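Local atomic coordinates of conserved hypothetical exported protein (Bacteroides fragilis, PDB entry 4JJA), a protein that is of unproven function but probably acts as a peptidoglycan beta-N-acetylmuramidase, releasing N-acetylmuramic acid from fragments of the bacterial cell wall. Residues 181-184 / 188-191; 125-130 / 195-200. All blocks are in the same frame, centred on the assembly; numbering follows the deposited sequence. Where two conformers were deposited one is given.

Contact 1: 181-184 / 188-191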
loop_
_atom_site.group_PDB
_atom_site.type_symbol
_atom_site.label_atom_id
_atom_site.label_comp_id
_atom_site.label_asym_id
_atom_site.label_seq_id
_atom_site.Cartn_x
_atom_site.Cartn_y
_atom_site.Cartn_z
ATOM N N LEU A 181 2.323 5.346 14.493
ATOM C CA LEU A 181 2.575 6.388 15.471
ATOM C C LEU A 181 1.739 7.635 15.202
ATOM O O LEU A 181 1.225 8.282 16.140
ATOM C CB LEU A 181 4.077 6.708 15.548
ATOM C CG LEU A 181 5.002 5.558 15.997
ATOM C CD1 LEU A 181 6.481 5.947 15.929
ATOM C CD2 LEU A 181 4.631 5.040 17.407
HETATM N N MSE A 182 1.617 8.001 13.933
HETATM C CA MSE A 182 0.794 9.143 13.545
HETATM C C MSE A 182 -0.669 8.916 13.811
HETATM O O MSE A 182 -1.361 9.824 14.285
HETATM C CB MSE A 182 1.048 9.526 12.091
HETATM C CG MSE A 182 0.307 10.763 11.661
HETATM SE SE MSE A 182 0.978 11.336 9.908
HETATM C CE MSE A 182 0.421 13.209 10.049
ATOM N N VAL A 183 -1.189 7.729 13.522
ATOM C CA VAL A 183 -2.573 7.409 13.831
ATOM C C VAL A 183 -2.865 7.609 15.316
ATOM O O VAL A 183 -3.897 8.185 15.656
ATOM C CB VAL A 183 -2.853 5.944 13.401
ATOM C CG1 VAL A 183 -4.120 5.398 14.030
ATOM C CG2 VAL A 183 -2.853 5.846 11.868
ATOM N N ASN A 184 -1.946 7.208 16.180
ATOM C CA ASN A 184 -2.112 7.451 17.603
ATOM C C ASN A 184 -2.088 8.937 17.865
ATOM O O ASN A 184 -3.019 9.440 18.509
ATOM C CB ASN A 184 -1.045 6.728 18.419
ATOM C CG ASN A 184 -1.424 5.306 18.790
ATOM O OD1 ASN A 184 -2.592 4.896 18.797
ATOM N ND2 ASN A 184 -0.396 4.535 19.129
ATOM N N TRP A 188 -6.524 9.369 15.074
ATOM C CA TRP A 188 -7.243 8.869 13.915
ATOM C C TRP A 188 -7.951 7.529 14.147
ATOM O O TRP A 188 -8.661 7.054 13.262
ATOM C CB TRP A 188 -6.264 8.768 12.741
ATOM C CG TRP A 188 -5.820 10.068 12.181
ATOM C CD1 TRP A 188 -6.379 11.285 12.367
ATOM C CD2 TRP A 188 -4.720 10.279 11.302
ATOM N NE1 TRP A 188 -5.675 12.242 11.689
ATOM C CE2 TRP A 188 -4.664 11.636 11.001
ATOM C CE3 TRP A 188 -3.771 9.446 10.734
ATOM C CZ2 TRP A 188 -3.704 12.154 10.137
ATOM C CZ3 TRP A 188 -2.843 9.941 9.905
ATOM C CH2 TRP A 188 -2.808 11.282 9.595
ATOM N N LEU A 189 -7.803 6.911 15.320
ATOM C CA LEU A 189 -8.641 5.768 15.650
ATOM C C LEU A 189 -10.069 6.194 16.024
ATOM O O LEU A 189 -10.258 7.253 16.582
ATOM C CB LEU A 189 -8.037 4.945 16.812
ATOM C CG LEU A 189 -6.667 4.308 16.600
ATOM C CD1 LEU A 189 -6.241 3.532 17.819
ATOM C CD2 LEU A 189 -6.679 3.429 15.343
ATOM N N PRO A 190 -11.069 5.318 15.808
ATOM C CA PRO A 190 -12.435 5.543 16.402
ATOM C C PRO A 190 -12.489 5.767 17.907
ATOM O O PRO A 190 -11.731 5.165 18.671
ATOM C CB PRO A 190 -13.135 4.229 16.106
ATOM C CG PRO A 190 -12.514 3.744 14.875
ATOM C CD PRO A 190 -11.026 4.114 14.972
ATOM N N SER A 191 -13.418 6.610 18.354
ATOM C CA SER A 191 -13.586 6.912 19.788
ATOM C C SER A 191 -12.279 7.444 20.364
ATOM O O SER A 191 -12.078 7.456 21.581
ATOM C CB SER A 191 -14.056 5.671 20.592
ATOM O OG SER A 191 -15.380 5.286 20.246
HETATM O O HOH W 1 -5.930 7.462 17.624
#
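W188 folds back along helix 176-185, meeting V183 first and M182 at the far end of its ring. CB lies 3.8 Å from the backbone O of V183. Chi1 of -71° leaves CG beside the backbone N and sends the indole toward the preceding helical turn. CE3 has V183 CG2 at the ring edge, near its plane, 3.9 Å away. Beyond it, CZ3 rests 3.7 Å from M182 CG, and CH2 meets the methyl CE of the same residue at 3.8 Å. M182, a selenomethionine with an extended chain, forms an oblique Met-aromatic contact, its SE 4.8 Å from the centroid of the six-membered ring of W188. A long, flexible side chain suits this place because it spans the far end of the ring, with CG, SE and CE all near CH2. The backbone fixes the reversal: W188 N donates to V183 O at 2.9 Å and 170°, and a water donates to that same oxygen while accepting from L189 N. V183 CG1 meets L189 CD2 tightly at 3.5 Å. This 6→1 (i+5 to i) backbone bond ends helix 176-185, in the connection to edge strand 197-200 of a Rossmann-like domain.

Contact 2: 125-130 / 195-200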
loop_
_atom_site.group_PDB
_atom_site.type_symbol
_atom_site.label_atom_id
_atom_site.label_comp_id
_atom_site.label_asym_id
_atom_site.label_seq_id
_atom_site.Cartn_x
_atom_site.Cartn_y
_atom_site.Cartn_z
ATOM N N ARG A 125 -7.732 -0.895 11.856
ATOM C CA ARG A 125 -8.797 -1.728 12.451
ATOM C C ARG A 125 -8.254 -2.511 13.657
ATOM O O ARG A 125 -8.866 -2.597 14.722
ATOM C CB ARG A 125 -9.335 -2.699 11.376
ATOM C CG ARG A 125 -10.634 -3.436 11.702
ATOM C CD ARG A 125 -11.831 -2.679 11.084
ATOM N NE ARG A 125 -12.007 -3.012 9.674
ATOM C CZ ARG A 125 -12.280 -2.133 8.708
ATOM N NH1 ARG A 125 -12.404 -0.840 8.991
ATOM N NH2 ARG A 125 -12.419 -2.549 7.457
ATOM N N LEU A 126 -7.087 -3.124 13.471
ATOM C CA LEU A 126 -6.477 -3.898 14.521
ATOM C C LEU A 126 -5.987 -3.017 15.672
ATOM O O LEU A 126 -6.096 -3.418 16.843
ATOM C CB LEU A 126 -5.338 -4.696 13.928
ATOM C CG LEU A 126 -5.777 -5.858 13.036
ATOM C CD1 LEU A 126 -4.576 -6.376 12.250
ATOM C CD2 LEU A 126 -6.406 -6.973 13.910
HETATM N N MSE A 127 -5.492 -1.822 15.365
HETATM C CA MSE A 127 -5.117 -0.881 16.413
HETATM C C MSE A 127 -6.323 -0.488 17.248
HETATM O O MSE A 127 -6.218 -0.356 18.468
HETATM C CB MSE A 127 -4.483 0.380 15.817
HETATM C CG MSE A 127 -3.084 0.139 15.270
HETATM SE SE MSE A 127 -2.387 1.721 14.380
HETATM C CE MSE A 127 -2.174 2.803 15.940
ATOM N N ASP A 128 -7.440 -0.239 16.572
ATOM C CA ASP A 128 -8.671 0.130 17.297
ATOM C C ASP A 128 -9.104 -0.998 18.274
ATOM O O ASP A 128 -9.375 -0.744 19.437
ATOM C CB ASP A 128 -9.752 0.418 16.294
ATOM C CG ASP A 128 -10.996 1.020 16.916
ATOM O OD1 ASP A 128 -10.840 1.961 17.719
ATOM O OD2 ASP A 128 -12.075 0.619 16.456
ATOM N N ALA A 129 -9.052 -2.222 17.776
ATOM C CA ALA A 129 -9.421 -3.393 18.574
ATOM C C ALA A 129 -8.443 -3.571 19.715
ATOM O O ALA A 129 -8.823 -3.825 20.854
ATOM C CB ALA A 129 -9.511 -4.617 17.716
ATOM N N CYS A 130 -7.152 -3.484 19.426
ATOM C CA CYS A 130 -6.155 -3.626 20.468
ATOM C C CYS A 130 -6.269 -2.538 21.532
ATOM O O CYS A 130 -6.112 -2.820 22.732
ATOM C CB CYS A 130 -4.757 -3.704 19.849
ATOM S SG CYS A 130 -4.344 -5.281 19.018
ATOM N N CYS A 195 -3.560 3.157 20.909
ATOM C CA CYS A 195 -3.104 1.799 21.062
ATOM C C CYS A 195 -1.659 1.790 21.553
ATOM O O CYS A 195 -0.821 2.573 21.076
ATOM C CB CYS A 195 -3.271 1.083 19.695
ATOM S SG CYS A 195 -2.800 -0.631 19.674
ATOM N N ASP A 196 -1.312 0.900 22.478
ATOM C CA ASP A 196 0.052 0.687 22.899
ATOM C C ASP A 196 0.825 0.069 21.716
ATOM O O ASP A 196 0.565 -1.062 21.353
ATOM C CB ASP A 196 0.068 -0.256 24.116
ATOM C CG ASP A 196 1.404 -0.380 24.775
ATOM O OD1 ASP A 196 2.420 -0.178 24.123
ATOM O OD2 ASP A 196 1.451 -0.798 25.985
ATOM N N VAL A 197 1.765 0.822 21.166
ATOM C CA VAL A 197 2.553 0.436 19.981
ATOM C C VAL A 197 4.042 0.565 20.259
ATOM O O VAL A 197 4.500 1.599 20.724
ATOM C CB VAL A 197 2.205 1.335 18.743
ATOM C CG1 VAL A 197 3.160 0.998 17.584
ATOM C CG2 VAL A 197 0.781 1.127 18.303
ATOM N N THR A 198 4.764 -0.490 19.951
ATOM C CA THR A 198 6.217 -0.467 19.918
ATOM C C THR A 198 6.651 -0.810 18.508
ATOM O O THR A 198 6.115 -1.749 17.919
ATOM C CB THR A 198 6.787 -1.513 20.870
ATOM O OG1 THR A 198 6.328 -1.245 22.190
ATOM C CG2 THR A 198 8.337 -1.623 20.788
ATOM N N VAL A 199 7.536 0.000 17.947
ATOM C CA VAL A 199 8.104 -0.253 16.627
ATOM C C VAL A 199 9.565 -0.679 16.785
ATOM O O VAL A 199 10.328 -0.018 17.480
ATOM C CB VAL A 199 7.995 0.962 15.683
ATOM C CG1 VAL A 199 8.503 0.577 14.305
ATOM C CG2 VAL A 199 6.576 1.532 15.679
ATOM N N ILE A 200 9.943 -1.773 16.117
ATOM C CA ILE A 200 11.346 -2.145 15.926
ATOM C C ILE A 200 11.731 -1.574 14.555
ATOM O O ILE A 200 11.311 -2.078 13.515
ATOM C CB ILE A 200 11.580 -3.667 15.928
ATOM C CG1 ILE A 200 10.965 -4.300 17.184
ATOM C CG2 ILE A 200 13.076 -3.969 15.767
ATOM C CD1 ILE A 200 11.500 -3.758 18.537
#
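C195 lays its short side chain against the backbone and CB atoms of helix 119-132, with CB 3.5 Å from M127 O. The setting is a Rossmann-like alpha/beta domain with a parallel sheet in strand order 3-2-1-4-5-6. Helix 119-132 makes the crossover from strand 104-107 to strand 136-140, and C195 sits at the entrance to the neighbouring edge strand, 197-200. The contact therefore joins a helix on one face of the sheet to the start of a strand that comes much later in the chain. No hydrogen bond links the two segments; M127, V197, C195 and the CB of C130 carry the contact. The thiol of C195, anti to the backbone N (chi1 -179°), lies alongside the helix, 3.6 Å from C130 CB and equally close to M127 O. A small, weakly polar side chain suits this place, since it fits between the helix and I137 of strand 136-140, which also touches M127 and C130. M127, a selenomethionine, has two points of touch. Its CB is 4.1 Å from C195 CB, and its chain then leaves the helix, with a bend at chi3 (69°) before the methyl. There M127 CE meets V197 CG2 at 4.1 Å, the two side chains crossing at about a right angle. V197 is beta-branched, as suits an extended strand. D128, which points away from the strand, forms a salt bridge with K93. The two cysteines do not form a disulfide: C130 SG and C195 SG stand 4.9 Å apart, and it is the CB of C130 that meets the sulfur of C195.

Both contacts are largely buried and belong to the Rossmann-like half of the protein, yet they work over very different spans. Contact 1 is local: it closes the end of helix 176-185 through a backbone bond, a bridging water and a large aromatic ring that also touches helix 352-362. W188 and N184 are partly exposed there, and W188 O bonds a glycerol. Contact 2 joins segments 65 residues apart through apolar and sulfur-bearing side chains, with no hydrogen bond between the segments; M127, C130 and C195 are buried and V197 is partly exposed. N184 ND2 hydrogen-bonds C195 O at 2.8 Å, while M127 packs on V183 and N184, so the two contacts meet at N184 and M127.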